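Local atomic coordinates of arginyl-tRNA synthetase (Campylobacter jejuni, PDB entry 3FNR), a protein that catalyses the ATP-dependent attachment of L-arginine to its cognate tRNA, releasing AMP and diphosphate, as a monomeric class I aminoacyl-tRNA synthetase. Residues A[231-244]-A[262-274]. The protein carries 1 engineered substitution. Sequence-based numbering, arbitrary orientation.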
loop_
_atom_site.group_PDB
_atom_site.type_symbol
_atom_site.label_atom_id
_atom_site.label_comp_id
_atom_site.label_asym_id
_atom_site.label_seq_id
_atom_site.Cartn_x
_atom_site.Cartn_y
_atom_site.Cartn_z
ATOM N N MET A 231 -12.148 -14.755 7.574
ATOM C CA MET A 231 -12.081 -16.037 6.842
ATOM C C MET A 231 -13.433 -16.708 6.609
ATOM O O MET A 231 -13.527 -17.709 5.883
ATOM C CB MET A 231 -11.155 -17.014 7.564
ATOM C CG MET A 231 -9.720 -16.522 7.666
ATOM S SD MET A 231 -8.682 -17.184 6.369
ATOM C CE MET A 231 -8.145 -18.645 7.223
ATOM N N SER A 232 -14.485 -16.184 7.227
ATOM C CA SER A 232 -15.799 -16.790 7.049
ATOM C C SER A 232 -16.687 -15.837 6.267
ATOM O O SER A 232 -17.899 -15.775 6.489
ATOM C CB SER A 232 -16.418 -17.112 8.412
ATOM O OG SER A 232 -16.573 -15.918 9.159
ATOM N N ARG A 233 -16.080 -15.090 5.350
ATOM C CA ARG A 233 -16.822 -14.080 4.590
ATOM C C ARG A 233 -17.053 -14.452 3.129
ATOM O O ARG A 233 -17.674 -13.697 2.381
ATOM C CB ARG A 233 -16.139 -12.719 4.691
ATOM C CG ARG A 233 -16.419 -11.965 5.971
ATOM C CD ARG A 233 -15.864 -10.550 5.852
ATOM N NE ARG A 233 -15.285 -10.065 7.097
ATOM C CZ ARG A 233 -14.548 -8.966 7.193
ATOM N NH1 ARG A 233 -14.304 -8.237 6.109
ATOM N NH2 ARG A 233 -14.054 -8.601 8.371
ATOM N N GLY A 234 -16.556 -15.613 2.716
ATOM C CA GLY A 234 -16.778 -16.079 1.349
ATOM C C GLY A 234 -15.694 -15.733 0.336
ATOM O O GLY A 234 -15.839 -16.045 -0.848
ATOM N N TYR A 235 -14.617 -15.088 0.781
ATOM C CA TYR A 235 -13.496 -14.764 -0.111
ATOM C C TYR A 235 -12.653 -15.998 -0.392
ATOM O O TYR A 235 -12.462 -16.829 0.490
ATOM C CB TYR A 235 -12.599 -13.676 0.490
ATOM C CG TYR A 235 -13.289 -12.348 0.643
ATOM C CD1 TYR A 235 -13.374 -11.455 -0.430
ATOM C CD2 TYR A 235 -13.861 -11.978 1.859
ATOM C CE1 TYR A 235 -14.011 -10.240 -0.294
ATOM C CE2 TYR A 235 -14.506 -10.759 2.003
ATOM C CZ TYR A 235 -14.577 -9.898 0.929
ATOM O OH TYR A 235 -15.205 -8.690 1.075
ATOM N N GLY A 236 -12.137 -16.101 -1.617
ATOM C CA GLY A 236 -11.237 -17.193 -1.983
ATOM C C GLY A 236 -10.011 -17.255 -1.096
ATOM O O GLY A 236 -9.595 -18.338 -0.691
ATOM N N LYS A 237 -9.452 -16.089 -0.773
ATOM C CA LYS A 237 -8.225 -15.982 0.022
ATOM C C LYS A 237 -8.240 -14.715 0.883
ATOM O O LYS A 237 -8.753 -13.685 0.456
ATOM C CB LYS A 237 -7.011 -15.926 -0.917
ATOM C CG LYS A 237 -6.463 -17.264 -1.392
ATOM C CD LYS A 237 -5.090 -17.512 -0.793
ATOM C CE LYS A 237 -4.228 -18.377 -1.701
ATOM N NZ LYS A 237 -2.772 -18.198 -1.403
ATOM N N CYS A 238 -7.685 -14.798 2.092
ATOM C CA CYS A 238 -7.365 -13.606 2.881
ATOM C C CYS A 238 -5.866 -13.343 2.848
ATOM O O CYS A 238 -5.059 -14.227 3.154
ATOM C CB CYS A 238 -7.826 -13.726 4.345
ATOM S SG CYS A 238 -9.618 -13.781 4.597
ATOM N N ILE A 239 -5.501 -12.121 2.488
ATOM C CA ILE A 239 -4.101 -11.698 2.457
ATOM C C ILE A 239 -3.821 -10.695 3.577
ATOM O O ILE A 239 -4.577 -9.738 3.756
ATOM C CB ILE A 239 -3.748 -11.042 1.100
ATOM C CG1 ILE A 239 -4.239 -11.915 -0.068
ATOM C CG2 ILE A 239 -2.251 -10.739 1.021
ATOM C CD1 ILE A 239 -4.052 -11.268 -1.447
ATOM N N ASN A 240 -2.754 -10.938 4.338
ATOM C CA ASN A 240 -2.223 -9.961 5.275
ATOM C C ASN A 240 -0.875 -9.448 4.795
ATOM O O ASN A 240 -0.099 -10.189 4.199
ATOM C CB ASN A 240 -2.006 -10.588 6.649
ATOM C CG ASN A 240 -3.293 -11.013 7.325
ATOM O OD1 ASN A 240 -4.404 -10.671 6.892
ATOM N ND2 ASN A 240 -3.144 -11.783 8.402
ATOM N N ILE A 241 -0.594 -8.181 5.069
ATOM C CA ILE A 241 0.756 -7.661 4.916
ATOM C C ILE A 241 1.283 -7.287 6.298
ATOM O O ILE A 241 0.774 -6.363 6.942
ATOM C CB ILE A 241 0.823 -6.464 3.942
ATOM C CG1 ILE A 241 0.321 -6.875 2.550
ATOM C CG2 ILE A 241 2.246 -5.933 3.849
ATOM C CD1 ILE A 241 0.066 -5.717 1.639
ATOM N N TRP A 242 2.285 -8.024 6.758
ATOM C CA TRP A 242 2.869 -7.788 8.076
ATOM C C TRP A 242 4.313 -7.327 7.934
ATOM O O TRP A 242 4.952 -7.580 6.910
ATOM C CB TRP A 242 2.838 -9.067 8.926
ATOM C CG TRP A 242 1.467 -9.550 9.358
ATOM C CD1 TRP A 242 0.270 -8.894 9.220
ATOM C CD2 TRP A 242 1.172 -10.780 10.044
ATOM N NE1 TRP A 242 -0.748 -9.653 9.742
ATOM C CE2 TRP A 242 -0.226 -10.809 10.263
ATOM C CE3 TRP A 242 1.952 -11.864 10.485
ATOM C CZ2 TRP A 242 -0.864 -11.883 10.907
ATOM C CZ3 TRP A 242 1.316 -12.937 11.122
ATOM C CH2 TRP A 242 -0.082 -12.933 11.325
ATOM N N GLY A 243 4.827 -6.668 8.969
ATOM C CA GLY A 243 6.243 -6.324 9.031
ATOM C C GLY A 243 7.037 -7.599 9.193
ATOM O O GLY A 243 6.583 -8.525 9.874
ATOM N N ALA A 244 8.220 -7.643 8.577
ATOM C CA ALA A 244 9.062 -8.845 8.547
ATOM C C ALA A 244 9.482 -9.359 9.922
ATOM O O ALA A 244 9.741 -10.551 10.084
ATOM C CB ALA A 244 10.287 -8.614 7.678
ATOM N N PHE A 262 -10.915 -23.872 9.293
ATOM C CA PHE A 262 -10.403 -23.269 8.064
ATOM C C PHE A 262 -9.155 -23.985 7.555
ATOM O O PHE A 262 -8.392 -24.562 8.332
ATOM C CB PHE A 262 -10.081 -21.780 8.256
ATOM C CG PHE A 262 -11.249 -20.946 8.719
ATOM C CD1 PHE A 262 -11.165 -20.221 9.905
ATOM C CD2 PHE A 262 -12.420 -20.872 7.971
ATOM C CE1 PHE A 262 -12.235 -19.443 10.343
ATOM C CE2 PHE A 262 -13.498 -20.104 8.407
ATOM C CZ PHE A 262 -13.401 -19.390 9.600
ATOM N N ASP A 263 -8.966 -23.931 6.239
ATOM C CA ASP A 263 -7.722 -24.333 5.609
ATOM C C ASP A 263 -6.805 -23.118 5.703
ATOM O O ASP A 263 -7.074 -22.075 5.097
ATOM C CB ASP A 263 -7.991 -24.744 4.154
ATOM C CG ASP A 263 -6.738 -25.196 3.405
ATOM O OD1 ASP A 263 -5.645 -25.324 4.007
ATOM O OD2 ASP A 263 -6.860 -25.437 2.184
ATOM N N SER A 264 -5.725 -23.253 6.467
ATOM C CA SER A 264 -4.814 -22.142 6.713
ATOM C C SER A 264 -3.994 -21.716 5.481
ATOM O O SER A 264 -3.386 -20.645 5.483
ATOM C CB SER A 264 -3.899 -22.451 7.894
ATOM O OG SER A 264 -3.151 -23.621 7.643
ATOM N N ASN A 265 -3.995 -22.538 4.432
ATOM C CA ASN A 265 -3.430 -22.132 3.145
ATOM C C ASN A 265 -4.225 -21.021 2.451
ATOM O O ASN A 265 -3.733 -20.407 1.511
ATOM C CB ASN A 265 -3.287 -23.328 2.201
ATOM C CG ASN A 265 -2.122 -24.232 2.568
ATOM O OD1 ASN A 265 -1.194 -23.831 3.279
ATOM N ND2 ASN A 265 -2.162 -25.464 2.074
ATOM N N ASN A 266 -5.450 -20.781 2.908
ATOM C CA ASN A 266 -6.264 -19.669 2.414
ATOM C C ASN A 266 -6.001 -18.353 3.153
ATOM O O ASN A 266 -6.632 -17.336 2.864
ATOM C CB ASN A 266 -7.745 -20.038 2.430
ATOM C CG ASN A 266 -8.085 -21.108 1.395
ATOM O OD1 ASN A 266 -7.347 -21.309 0.431
ATOM N ND2 ASN A 266 -9.202 -21.797 1.592
ATOM N N LEU A 267 -5.063 -18.389 4.102
ATOM C CA LEU A 267 -4.496 -17.185 4.693
ATOM C C LEU A 267 -3.058 -17.014 4.206
ATOM O O LEU A 267 -2.162 -17.792 4.552
ATOM C CB LEU A 267 -4.572 -17.222 6.223
ATOM C CG LEU A 267 -4.117 -15.964 6.984
ATOM C CD1 LEU A 267 -4.959 -14.733 6.655
ATOM C CD2 LEU A 267 -4.142 -16.216 8.473
ATOM N N GLU A 268 -2.857 -15.999 3.380
ATOM C CA GLU A 268 -1.571 -15.722 2.763
ATOM C C GLU A 268 -0.933 -14.556 3.495
ATOM O O GLU A 268 -1.500 -13.466 3.524
ATOM C CB GLU A 268 -1.800 -15.395 1.279
ATOM C CG GLU A 268 -0.568 -14.936 0.511
ATOM C CD GLU A 268 -0.877 -14.509 -0.923
ATOM O OE1 GLU A 268 -1.875 -14.992 -1.518
ATOM O OE2 GLU A 268 -0.112 -13.675 -1.456
ATOM N N ILE A 269 0.223 -14.783 4.118
ATOM C CA ILE A 269 0.941 -13.709 4.811
ATOM C C ILE A 269 2.068 -13.179 3.924
ATOM O O ILE A 269 2.979 -13.928 3.551
ATOM C CB ILE A 269 1.556 -14.158 6.182
ATOM C CG1 ILE A 269 0.545 -14.910 7.062
ATOM C CG2 ILE A 269 2.167 -12.966 6.913
ATOM C CD1 ILE A 269 -0.698 -14.131 7.442
ATOM N N ILE A 270 2.003 -11.894 3.587
ATOM C CA ILE A 270 3.086 -11.214 2.866
ATOM C C ILE A 270 3.911 -10.387 3.846
ATOM O O ILE A 270 3.365 -9.593 4.600
ATOM C CB ILE A 270 2.533 -10.315 1.751
ATOM C CG1 ILE A 270 1.902 -11.169 0.650
ATOM C CG2 ILE A 270 3.623 -9.386 1.186
ATOM C CD1 ILE A 270 1.134 -10.372 -0.362
ATOM N N LEU A 271 5.226 -10.575 3.841
ATOM C CA LEU A 271 6.096 -9.845 4.765
ATOM C C LEU A 271 6.803 -8.656 4.121
ATOM O O LEU A 271 7.509 -8.801 3.119
ATOM C CB LEU A 271 7.111 -10.783 5.419
ATOM C CG LEU A 271 6.619 -11.883 6.365
ATOM C CD1 LEU A 271 7.803 -12.716 6.816
ATOM C CD2 LEU A 271 5.880 -11.329 7.589
ATOM N N ALA A 272 6.594 -7.480 4.699
ATOM C CA ALA A 272 7.205 -6.251 4.215
ATOM C C ALA A 272 8.498 -5.980 4.978
ATOM O O ALA A 272 8.484 -5.777 6.196
ATOM C CB ALA A 272 6.238 -5.079 4.363
ATOM N N GLN A 273 9.615 -5.975 4.260
ATOM C CA GLN A 273 10.908 -5.758 4.899
ATOM C C GLN A 273 11.239 -4.299 5.185
ATOM O O GLN A 273 10.605 -3.396 4.644
ATOM C CB GLN A 273 12.040 -6.430 4.122
ATOM C CG GLN A 273 12.517 -7.717 4.766
ATOM C CD GLN A 273 13.544 -7.516 5.886
ATOM O OE1 GLN A 273 13.486 -6.553 6.658
ATOM N NE2 GLN A 273 14.485 -8.450 5.980
ATOM N N MET A 274 12.234 -4.107 6.052
ATOM C CA MET A 274 12.676 -2.777 6.462
ATOM C C MET A 274 13.215 -1.957 5.287
ATOM O O MET A 274 13.798 -2.491 4.338
ATOM C CB MET A 274 13.735 -2.884 7.562
ATOM C CG MET A 274 13.744 -1.725 8.553
ATOM S SD MET A 274 12.541 -1.920 9.885
ATOM C CE MET A 274 12.951 -0.512 10.919
#
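Ile269 packs against the Trp242 indole with both of its branches: CG2 lies 3.7 Å from Trp242 CE3, near the rim of one face, while CD1 sits over the six-membered ring in a CH-pi contact. The bend at chi2 (-60°) also turns Ile269 CD1 toward the Asn240 amide, 3.5 Å from Asn240 ND2, and Leu267 CD1 touches the same amide and Cys238 CB. Asn240 ND2 is also hydrogen-bonded to His227 NE2 of helix 219-231. The opposite face of the pair carries Ile239, Ile241, Glu268, Ile270 and Ala272; here Ile239 CG2 meets Ile270 CD1 at 3.7 Å. With CG anti to the backbone N (chi1 174°) and an extended chain, Glu268 carries its carboxylate out to Lys237, which comes across it; the salt bridge from Lys237 NZ to Glu268 OE1 is weak at 3.3 Å. Glu268 OE2 pairs with Arg394. Between these two layers of side chains strands 237-243 and 267-272 run parallel. Cys238, Asn240 and Trp242 each use both N and O, in bonds of 2.8 to 2.9 Å running from Cys238 N–Asn266 O to Ala272 N–Trp242 O. Ala244 N adds a bond to Ala272 O, but from above the carbonyl plane. Helix 250-258 connects the strands, making a beta-alpha-beta unit of the nucleotide-binding (Rossmann-like) catalytic domain characteristic of class I synthetases. Ile250 of the helix touches both Trp242 and Ile269. Ahead of the strands, Met231 CB stands over the centre of the Phe262 ring, 3.7 Å from the centroid, and Met231 CE reaches Leu267 CB. An Asx turn, Asn265 N to Asp263 OD1, precedes strand 267-272.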